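Side-chain contacts in ferripyochelin binding protein (Salmonella enterica subsp. enterica serovar Typhimurium, PDB 3R3R), which binds zinc and, as a left-handed beta-helix protein of the gamma-class carbonic anhydrase family, may act as a carbonic anhydrase-like enzyme: residues A[37-42]-A[173-178]; A[143-146]-A[151-154]; A[87-92]-A[166-171]. All coordinates share one frame; numbering follows the deposited sequence.

Contact 1: residues A[37-42]-A[173-178]; sequences ADDVGI and KWKDDY
K175 reaches from the C-terminal helix to D39, at a turn of the beta-helix, and the contact rests on the salt bridge between K175 NZ and D39 OD1 at 2.8 Å. The lysine CG lies between its own backbone N and carbonyl carbon (chi1 66°), and a bend at chi2 (90°) redirects the chain, after which CD, CE and NZ run out extended to D39. The two side chains cross at about a right angle, K175 CE passing 3.5 Å from the backbone O of D39. On the aspartate, a chi1 of -69° sets CG beside the backbone N and carries OD1 out to meet NZ; OD1 uses its anti lone pair, away from OD2. The same ammonium group is bonded to D176 OD1 at 2.7 Å, approaching from above that carboxylate plane, and to the backbone O of R21. Two carboxylates and a carbonyl thus grip one NZ, which would be expected to favour its charged form. A water donates to both D39 OD1, at 2.8 Å, and D176 OD2, closing a second path between the acids, while R21 NE forms a further salt bridge to D39 OD1. The lysine, R21 and the water probably offset the repulsion between the two nearby carboxylates. D39 is the third residue of a type II turn from A37 to V40, which leads into strand 41-42. The lysine chain touches M23 of strand 23-24 and W43 just beyond strand 41-42, and so fastens helix 158-182 across neighbouring coils of the beta-helix.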
loop_
_atom_site.group_PDB
_atom_site.type_symbol
_atom_site.label_atom_id
_atom_site.label_comp_id
_atom_site.label_asym_id
_atom_site.label_seq_id
_atom_site.Cartn_x
_atom_site.Cartn_y
_atom_site.Cartn_z
ATOM N N ALA A 37 4.430 -6.470 7.496
ATOM C CA ALA A 37 4.484 -6.408 8.945
ATOM C C ALA A 37 3.209 -6.956 9.596
ATOM O O ALA A 37 2.249 -7.314 8.912
ATOM C CB ALA A 37 4.762 -4.991 9.383
ATOM N N ASP A 38 3.230 -7.066 10.919
ATOM C CA ASP A 38 2.095 -7.581 11.673
ATOM C C ASP A 38 0.785 -6.890 11.306
ATOM O O ASP A 38 0.744 -5.675 11.113
ATOM C CB ASP A 38 2.297 -7.351 13.170
ATOM C CG ASP A 38 3.449 -8.143 13.763
ATOM O OD1 ASP A 38 3.989 -9.070 13.120
ATOM O OD2 ASP A 38 3.788 -7.832 14.921
ATOM N N ASP A 39 -0.288 -7.672 11.255
ATOM C CA ASP A 39 -1.645 -7.147 11.116
ATOM C C ASP A 39 -1.935 -6.492 9.769
ATOM O O ASP A 39 -2.934 -5.798 9.630
ATOM C CB ASP A 39 -1.982 -6.187 12.264
ATOM C CG ASP A 39 -2.111 -6.898 13.598
ATOM O OD1 ASP A 39 -2.901 -7.863 13.703
ATOM O OD2 ASP A 39 -1.405 -6.497 14.539
ATOM N N VAL A 40 -1.070 -6.715 8.781
ATOM C CA VAL A 40 -1.354 -6.279 7.415
ATOM C C VAL A 40 -2.471 -7.137 6.823
ATOM O O VAL A 40 -2.528 -8.352 7.060
ATOM C CB VAL A 40 -0.074 -6.350 6.544
ATOM C CG1 VAL A 40 -0.385 -6.288 5.053
ATOM C CG2 VAL A 40 0.866 -5.217 6.902
ATOM N N GLY A 41 -3.374 -6.504 6.078
ATOM C CA GLY A 41 -4.396 -7.230 5.350
ATOM C C GLY A 41 -4.299 -6.952 3.872
ATOM O O GLY A 41 -4.381 -5.793 3.463
ATOM N N ILE A 42 -4.137 -8.017 3.086
ATOM C CA ILE A 42 -4.111 -7.933 1.624
ATOM C C ILE A 42 -5.413 -8.567 1.134
ATOM O O ILE A 42 -5.654 -9.766 1.311
ATOM C CB ILE A 42 -2.902 -8.684 1.027
ATOM C CG1 ILE A 42 -1.587 -8.290 1.716
ATOM C CG2 ILE A 42 -2.874 -8.523 -0.501
ATOM C CD1 ILE A 42 -1.286 -6.825 1.701
ATOM N N LYS A 173 -9.659 -5.020 12.463
ATOM C CA LYS A 173 -10.769 -5.814 12.981
ATOM C C LYS A 173 -11.377 -6.698 11.883
ATOM O O LYS A 173 -11.643 -7.890 12.099
ATOM C CB LYS A 173 -11.847 -4.911 13.594
ATOM C CG LYS A 173 -11.401 -4.112 14.815
ATOM C CD LYS A 173 -12.574 -3.350 15.421
ATOM C CE LYS A 173 -12.106 -2.355 16.469
ATOM N NZ LYS A 173 -11.287 -1.281 15.846
ATOM N N TRP A 174 -11.599 -6.115 10.709
ATOM C CA TRP A 174 -12.242 -6.852 9.638
ATOM C C TRP A 174 -11.352 -7.974 9.120
ATOM O O TRP A 174 -11.835 -9.079 8.895
ATOM C CB TRP A 174 -12.733 -5.907 8.531
ATOM C CG TRP A 174 -13.806 -4.942 9.034
ATOM C CD1 TRP A 174 -14.720 -5.168 10.042
ATOM C CD2 TRP A 174 -14.029 -3.595 8.598
ATOM N NE1 TRP A 174 -15.489 -4.051 10.235
ATOM C CE2 TRP A 174 -15.089 -3.074 9.361
ATOM C CE3 TRP A 174 -13.441 -2.782 7.627
ATOM C CZ2 TRP A 174 -15.584 -1.787 9.169
ATOM C CZ3 TRP A 174 -13.926 -1.499 7.453
ATOM C CH2 TRP A 174 -14.979 -1.012 8.224
ATOM N N LYS A 175 -10.057 -7.727 8.936
ATOM C CA LYS A 175 -9.202 -8.850 8.552
ATOM C C LYS A 175 -9.190 -9.939 9.639
ATOM O O LYS A 175 -9.198 -11.122 9.319
ATOM C CB LYS A 175 -7.807 -8.425 8.087
ATOM C CG LYS A 175 -6.934 -7.814 9.117
ATOM C CD LYS A 175 -6.087 -8.831 9.855
ATOM C CE LYS A 175 -5.252 -8.086 10.860
ATOM N NZ LYS A 175 -4.669 -8.989 11.876
ATOM N N ASP A 176 -9.245 -9.555 10.913
ATOM C CA ASP A 176 -9.345 -10.550 11.973
ATOM C C ASP A 176 -10.637 -11.379 11.911
ATOM O O ASP A 176 -10.638 -12.562 12.248
ATOM C CB ASP A 176 -9.151 -9.888 13.337
ATOM C CG ASP A 176 -7.692 -9.563 13.621
ATOM O OD1 ASP A 176 -6.803 -10.221 13.034
ATOM O OD2 ASP A 176 -7.428 -8.665 14.445
ATOM N N ASP A 177 -11.730 -10.771 11.455
ATOM C CA ASP A 177 -12.967 -11.518 11.221
ATOM C C ASP A 177 -12.721 -12.624 10.205
ATOM O O ASP A 177 -13.104 -13.772 10.421
ATOM C CB ASP A 177 -14.086 -10.607 10.713
ATOM C CG ASP A 177 -14.592 -9.630 11.770
ATOM O OD1 ASP A 177 -14.416 -9.863 12.990
ATOM O OD2 ASP A 177 -15.200 -8.617 11.370
ATOM N N TYR A 178 -12.080 -12.292 9.091
ATOM C CA TYR A 178 -11.780 -13.314 8.098
ATOM C C TYR A 178 -10.787 -14.367 8.595
ATOM O O TYR A 178 -10.968 -15.553 8.347
ATOM C CB TYR A 178 -11.305 -12.669 6.800
ATOM C CG TYR A 178 -12.415 -11.959 6.075
ATOM C CD1 TYR A 178 -13.323 -12.669 5.293
ATOM C CD2 TYR A 178 -12.567 -10.578 6.180
ATOM C CE1 TYR A 178 -14.340 -12.025 4.613
ATOM C CE2 TYR A 178 -13.593 -9.918 5.508
ATOM C CZ TYR A 178 -14.461 -10.649 4.707
ATOM O OH TYR A 178 -15.485 -10.039 4.027
HETATM O O HOH W 1 -5.045 -8.032 15.570
#

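Contact 2: residues A[143-146]-A[151-154]; sequences YLYL and KQIR
K151 and L146 pair their backbones at the turn end of an antiparallel beta hairpin, strands 143-146 and 151-155, which finishes one sheet of the left-handed beta-helix. K151 N donates to L146 O at 2.9 Å, and L146 N returns a bond to K151 O. The short strand axes meet at 134°, well away from exactly antiparallel. Q152 sits opposite Y145 in a non-hydrogen-bonded pair, and their side chains run alongside each other in the same direction, Q152 CG 3.4 Å from Y145 CE1. With CG anti to the backbone N (chi1 -170°) and the chain extended beyond it, the glutamine lays its amide flat over one face of the Y143 ring, the planes only 9° apart. Q152 CD lies 3.4 Å from Y143 CD2; the amide is stacked on Y143, while CB and CG pack alongside the Y145 ring. The Y145 hydroxyl is hydrogen-bonded to the backbone O of E140, just before the hairpin. I153 takes the next backbone bond, its N donating to L144 O, and turns its side chain to the leucines: I153 CG1 lies 3.6 Å from L146 CD2, the two side chains crossing at about a right angle. R154 O accepts from L144 N at 2.9 Å in a nearly straight bond. The arginine chain then extends from CG to NE, and NH1 forms a salt bridge with E160 at the start of helix 158-182. Over one face of the guanidinium, toward its rim, rests L144 CD2, 3.8 Å from R154 NH2.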
loop_
_atom_site.group_PDB
_atom_site.type_symbol
_atom_site.label_atom_id
_atom_site.label_comp_id
_atom_site.label_asym_id
_atom_site.label_seq_id
_atom_site.Cartn_x
_atom_site.Cartn_y
_atom_site.Cartn_z
ATOM N N TYR A 143 -3.032 17.435 5.500
ATOM C CA TYR A 143 -3.881 18.033 4.474
ATOM C C TYR A 143 -4.636 16.997 3.652
ATOM O O TYR A 143 -4.259 15.812 3.589
ATOM C CB TYR A 143 -3.057 18.895 3.505
ATOM C CG TYR A 143 -2.540 20.162 4.133
ATOM C CD1 TYR A 143 -1.401 20.149 4.930
ATOM C CD2 TYR A 143 -3.199 21.373 3.953
ATOM C CE1 TYR A 143 -0.935 21.312 5.523
ATOM C CE2 TYR A 143 -2.733 22.537 4.536
ATOM C CZ TYR A 143 -1.609 22.499 5.318
ATOM O OH TYR A 143 -1.158 23.669 5.886
ATOM N N LEU A 144 -5.717 17.482 3.045
ATOM C CA LEU A 144 -6.470 16.785 2.016
ATOM C C LEU A 144 -5.943 17.187 0.647
ATOM O O LEU A 144 -5.789 18.380 0.362
ATOM C CB LEU A 144 -7.941 17.184 2.110
ATOM C CG LEU A 144 -8.829 16.708 0.956
ATOM C CD1 LEU A 144 -8.931 15.188 0.965
ATOM C CD2 LEU A 144 -10.218 17.325 1.039
ATOM N N TYR A 145 -5.679 16.180 -0.186
ATOM C CA TYR A 145 -5.270 16.385 -1.568
ATOM C C TYR A 145 -6.252 15.681 -2.465
ATOM O O TYR A 145 -6.692 14.566 -2.163
ATOM C CB TYR A 145 -3.880 15.785 -1.796
ATOM C CG TYR A 145 -2.862 16.428 -0.904
ATOM C CD1 TYR A 145 -2.154 17.546 -1.328
ATOM C CD2 TYR A 145 -2.662 15.969 0.396
ATOM C CE1 TYR A 145 -1.247 18.164 -0.503
ATOM C CE2 TYR A 145 -1.756 16.577 1.228
ATOM C CZ TYR A 145 -1.048 17.683 0.774
ATOM O OH TYR A 145 -0.148 18.318 1.592
ATOM N N LEU A 146 -6.611 16.333 -3.558
ATOM C CA LEU A 146 -7.416 15.615 -4.546
ATOM C C LEU A 146 -7.262 16.227 -5.923
ATOM O O LEU A 146 -6.798 17.328 -6.103
ATOM C CB LEU A 146 -8.876 15.578 -4.107
ATOM C CG LEU A 146 -9.576 16.934 -4.135
ATOM C CD1 LEU A 146 -10.245 17.157 -5.482
ATOM C CD2 LEU A 146 -10.601 17.060 -3.002
ATOM N N LYS A 151 -4.161 18.579 -6.032
ATOM C CA LYS A 151 -3.962 19.904 -5.468
ATOM C C LYS A 151 -4.168 19.774 -3.966
ATOM O O LYS A 151 -4.949 18.982 -3.525
ATOM C CB LYS A 151 -4.999 20.888 -6.003
ATOM C CG LYS A 151 -4.956 21.080 -7.499
ATOM C CD LYS A 151 -3.599 21.546 -7.915
ATOM C CE LYS A 151 -3.590 22.121 -9.352
ATOM N NZ LYS A 151 -3.443 21.125 -10.449
ATOM N N GLN A 152 -3.447 20.580 -3.196
ATOM C CA GLN A 152 -3.663 20.654 -1.754
ATOM C C GLN A 152 -4.917 21.477 -1.524
ATOM O O GLN A 152 -4.952 22.653 -1.882
ATOM C CB GLN A 152 -2.476 21.331 -1.078
ATOM C CG GLN A 152 -2.523 21.219 0.436
ATOM C CD GLN A 152 -1.418 21.991 1.112
ATOM O OE1 GLN A 152 -0.401 21.429 1.536
ATOM N NE2 GLN A 152 -1.607 23.289 1.216
ATOM N N ILE A 153 -5.945 20.879 -0.931
ATOM C CA ILE A 153 -7.250 21.526 -0.823
ATOM C C ILE A 153 -7.355 22.340 0.465
ATOM O O ILE A 153 -7.711 23.524 0.433
ATOM C CB ILE A 153 -8.397 20.478 -0.878
ATOM C CG1 ILE A 153 -8.266 19.599 -2.124
ATOM C CG2 ILE A 153 -9.769 21.146 -0.839
ATOM C CD1 ILE A 153 -8.311 20.379 -3.403
ATOM N N ARG A 154 -7.023 21.714 1.595
ATOM C CA ARG A 154 -7.238 22.335 2.901
ATOM C C ARG A 154 -6.679 21.410 3.972
ATOM O O ARG A 154 -6.461 20.228 3.714
ATOM C CB ARG A 154 -8.732 22.521 3.149
ATOM C CG ARG A 154 -9.516 21.216 3.115
ATOM C CD ARG A 154 -10.908 21.431 3.668
ATOM N NE ARG A 154 -11.769 20.266 3.477
ATOM C CZ ARG A 154 -11.717 19.148 4.202
ATOM N NH1 ARG A 154 -10.832 19.026 5.179
ATOM N NH2 ARG A 154 -12.552 18.145 3.948
#

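Contact 3: residues A[87-92]-A[166-171]; sequences GEDVTV and YSANNY
D89 meets A168 where a turn of the beta-helix comes up against the C-terminal helix, their CA atoms 5.0 Å apart. The A168 methyl group presses on the turn itself: its CB lies 3.6 Å from the backbone O of D89 and 3.7 Å from D89 CB. D89 CG lies beside the backbone N (chi1 -60°), which lets OD1 pass 3.9 Å from A168 CB. The main polar partner of the carboxylate is R60, whose NE forms a salt bridge to OD1. A water also donates to D89 OD1 and, at 2.8 Å, to N169 OD1, bridging turn and helix beside the alanine. Two residues on, T91 directs its side chain to the helix from the start of strand 91-92. With OG1 placed anti to the carbonyl carbon (chi1 -62°), the threonine forms a hydrogen bond with S167, T91 OG1 to S167 OG 2.7 Å. The T91 methyl joins the same meeting, CG2 being 3.3 Å from S167 OG. Apolar contact at the alanine and polar contact at the serine thus hold neighbouring positions of one helical turn. Such packing of a C-terminal helix along the coils of a left-handed parallel beta-helix is characteristic of gamma-class carbonic anhydrases and their relatives.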
loop_
_atom_site.group_PDB
_atom_site.type_symbol
_atom_site.label_atom_id
_atom_site.label_comp_id
_atom_site.label_asym_id
_atom_site.label_seq_id
_atom_site.Cartn_x
_atom_site.Cartn_y
_atom_site.Cartn_z
ATOM N N GLY A 87 3.999 2.951 5.286
ATOM C CA GLY A 87 4.078 2.947 6.741
ATOM C C GLY A 87 2.986 2.161 7.434
ATOM O O GLY A 87 2.391 1.250 6.853
ATOM N N GLU A 88 2.771 2.503 8.706
ATOM C CA GLU A 88 1.833 1.829 9.595
ATOM C C GLU A 88 0.464 2.503 9.577
ATOM O O GLU A 88 0.364 3.716 9.354
ATOM C CB GLU A 88 2.366 1.860 11.035
ATOM C CG GLU A 88 3.754 1.274 11.153
ATOM C CD GLU A 88 4.190 1.059 12.595
ATOM O OE1 GLU A 88 3.692 1.742 13.513
ATOM O OE2 GLU A 88 5.046 0.184 12.822
ATOM N N ASP A 89 -0.593 1.727 9.815
ATOM C CA ASP A 89 -1.963 2.257 9.913
ATOM C C ASP A 89 -2.370 3.003 8.648
ATOM O O ASP A 89 -3.068 4.020 8.711
ATOM C CB ASP A 89 -2.113 3.160 11.149
ATOM C CG ASP A 89 -1.832 2.418 12.442
ATOM O OD1 ASP A 89 -2.521 1.410 12.720
ATOM O OD2 ASP A 89 -0.881 2.796 13.147
ATOM N N VAL A 90 -1.912 2.495 7.507
ATOM C CA VAL A 90 -2.247 3.083 6.212
ATOM C C VAL A 90 -3.447 2.358 5.621
ATOM O O VAL A 90 -3.542 1.130 5.717
ATOM C CB VAL A 90 -1.034 3.027 5.239
ATOM C CG1 VAL A 90 -1.428 3.430 3.825
ATOM C CG2 VAL A 90 0.083 3.931 5.753
ATOM N N THR A 91 -4.345 3.125 5.003
ATOM C CA THR A 91 -5.465 2.582 4.256
ATOM C C THR A 91 -5.245 2.834 2.778
ATOM O O THR A 91 -5.337 3.973 2.315
ATOM C CB THR A 91 -6.778 3.240 4.747
ATOM O OG1 THR A 91 -6.967 2.927 6.136
ATOM C CG2 THR A 91 -7.990 2.737 3.964
ATOM N N VAL A 92 -4.875 1.782 2.053
ATOM C CA VAL A 92 -4.774 1.857 0.599
ATOM C C VAL A 92 -6.106 1.392 0.015
ATOM O O VAL A 92 -6.457 0.219 0.103
ATOM C CB VAL A 92 -3.572 1.037 0.066
ATOM C CG1 VAL A 92 -3.553 1.022 -1.467
ATOM C CG2 VAL A 92 -2.261 1.594 0.649
ATOM N N TYR A 166 -9.066 5.541 12.725
ATOM C CA TYR A 166 -10.278 4.726 12.779
ATOM C C TYR A 166 -10.359 3.774 11.582
ATOM O O TYR A 166 -10.686 2.600 11.749
ATOM C CB TYR A 166 -11.532 5.603 12.866
ATOM C CG TYR A 166 -11.612 6.438 14.125
ATOM C CD1 TYR A 166 -10.930 6.063 15.276
ATOM C CD2 TYR A 166 -12.367 7.603 14.164
ATOM C CE1 TYR A 166 -11.003 6.823 16.432
ATOM C CE2 TYR A 166 -12.442 8.371 15.311
ATOM C CZ TYR A 166 -11.758 7.975 16.447
ATOM O OH TYR A 166 -11.824 8.731 17.602
ATOM N N SER A 167 -10.033 4.263 10.391
ATOM C CA SER A 167 -10.035 3.425 9.198
ATOM C C SER A 167 -9.078 2.232 9.356
ATOM O O SER A 167 -9.440 1.081 9.103
ATOM C CB SER A 167 -9.626 4.264 7.989
ATOM O OG SER A 167 -9.539 3.469 6.823
ATOM N N ALA A 168 -7.852 2.509 9.787
ATOM C CA ALA A 168 -6.879 1.442 9.961
ATOM C C ALA A 168 -7.372 0.447 11.015
ATOM O O ALA A 168 -7.280 -0.786 10.837
ATOM C CB ALA A 168 -5.517 2.013 10.359
ATOM N N ASN A 169 -7.894 0.971 12.123
ATOM C CA ASN A 169 -8.410 0.120 13.200
ATOM C C ASN A 169 -9.536 -0.800 12.702
ATOM O O ASN A 169 -9.566 -1.998 13.016
ATOM C CB ASN A 169 -8.942 0.958 14.366
ATOM C CG ASN A 169 -7.857 1.741 15.103
ATOM O OD1 ASN A 169 -6.658 1.555 14.891
ATOM N ND2 ASN A 169 -8.294 2.620 15.988
ATOM N N ASN A 170 -10.468 -0.230 11.938
ATOM C CA ASN A 170 -11.580 -0.999 11.398
ATOM C C ASN A 170 -11.063 -2.131 10.531
ATOM O O ASN A 170 -11.523 -3.267 10.632
ATOM C CB ASN A 170 -12.515 -0.118 10.561
ATOM C CG ASN A 170 -13.330 0.834 11.405
ATOM O OD1 ASN A 170 -13.523 0.600 12.596
ATOM N ND2 ASN A 170 -13.830 1.907 10.789
ATOM N N TYR A 171 -10.101 -1.815 9.664
ATOM C CA TYR A 171 -9.583 -2.824 8.745
ATOM C C TYR A 171 -8.787 -3.926 9.443
ATOM O O TYR A 171 -8.793 -5.066 8.990
ATOM C CB TYR A 171 -8.812 -2.193 7.566
ATOM C CG TYR A 171 -9.692 -2.127 6.332
ATOM C CD1 TYR A 171 -9.785 -3.222 5.478
ATOM C CD2 TYR A 171 -10.474 -1.011 6.055
ATOM C CE1 TYR A 171 -10.619 -3.213 4.372
ATOM C CE2 TYR A 171 -11.325 -0.992 4.942
ATOM C CZ TYR A 171 -11.381 -2.099 4.109
ATOM O OH TYR A 171 -12.187 -2.116 2.990
HETATM O O HOH W 2 -4.814 0.065 13.484
#

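In the fold
Contacts 1 and 3 are two points of attachment of helix 158-182 along the beta-helix, with centres 10 Å apart. Contact 2 lies farther along, its centre 19 Å from that of contact 3 and 29 Å from that of contact 1. All three reach one mixed sheet, in which strands 41-42, 91-92 and 143-146 follow in that order, with 151-155 last. The chain climbs the coils, ends the sheet with the hairpin of contact 2, and then runs back along the stack as helix 158-182, meeting 87-92 before 37-42. Contact 2 is nested within contact 3, and contact 3 within contact 1. The helix thus joins separate turns of the beta-helix, away from the zinc site.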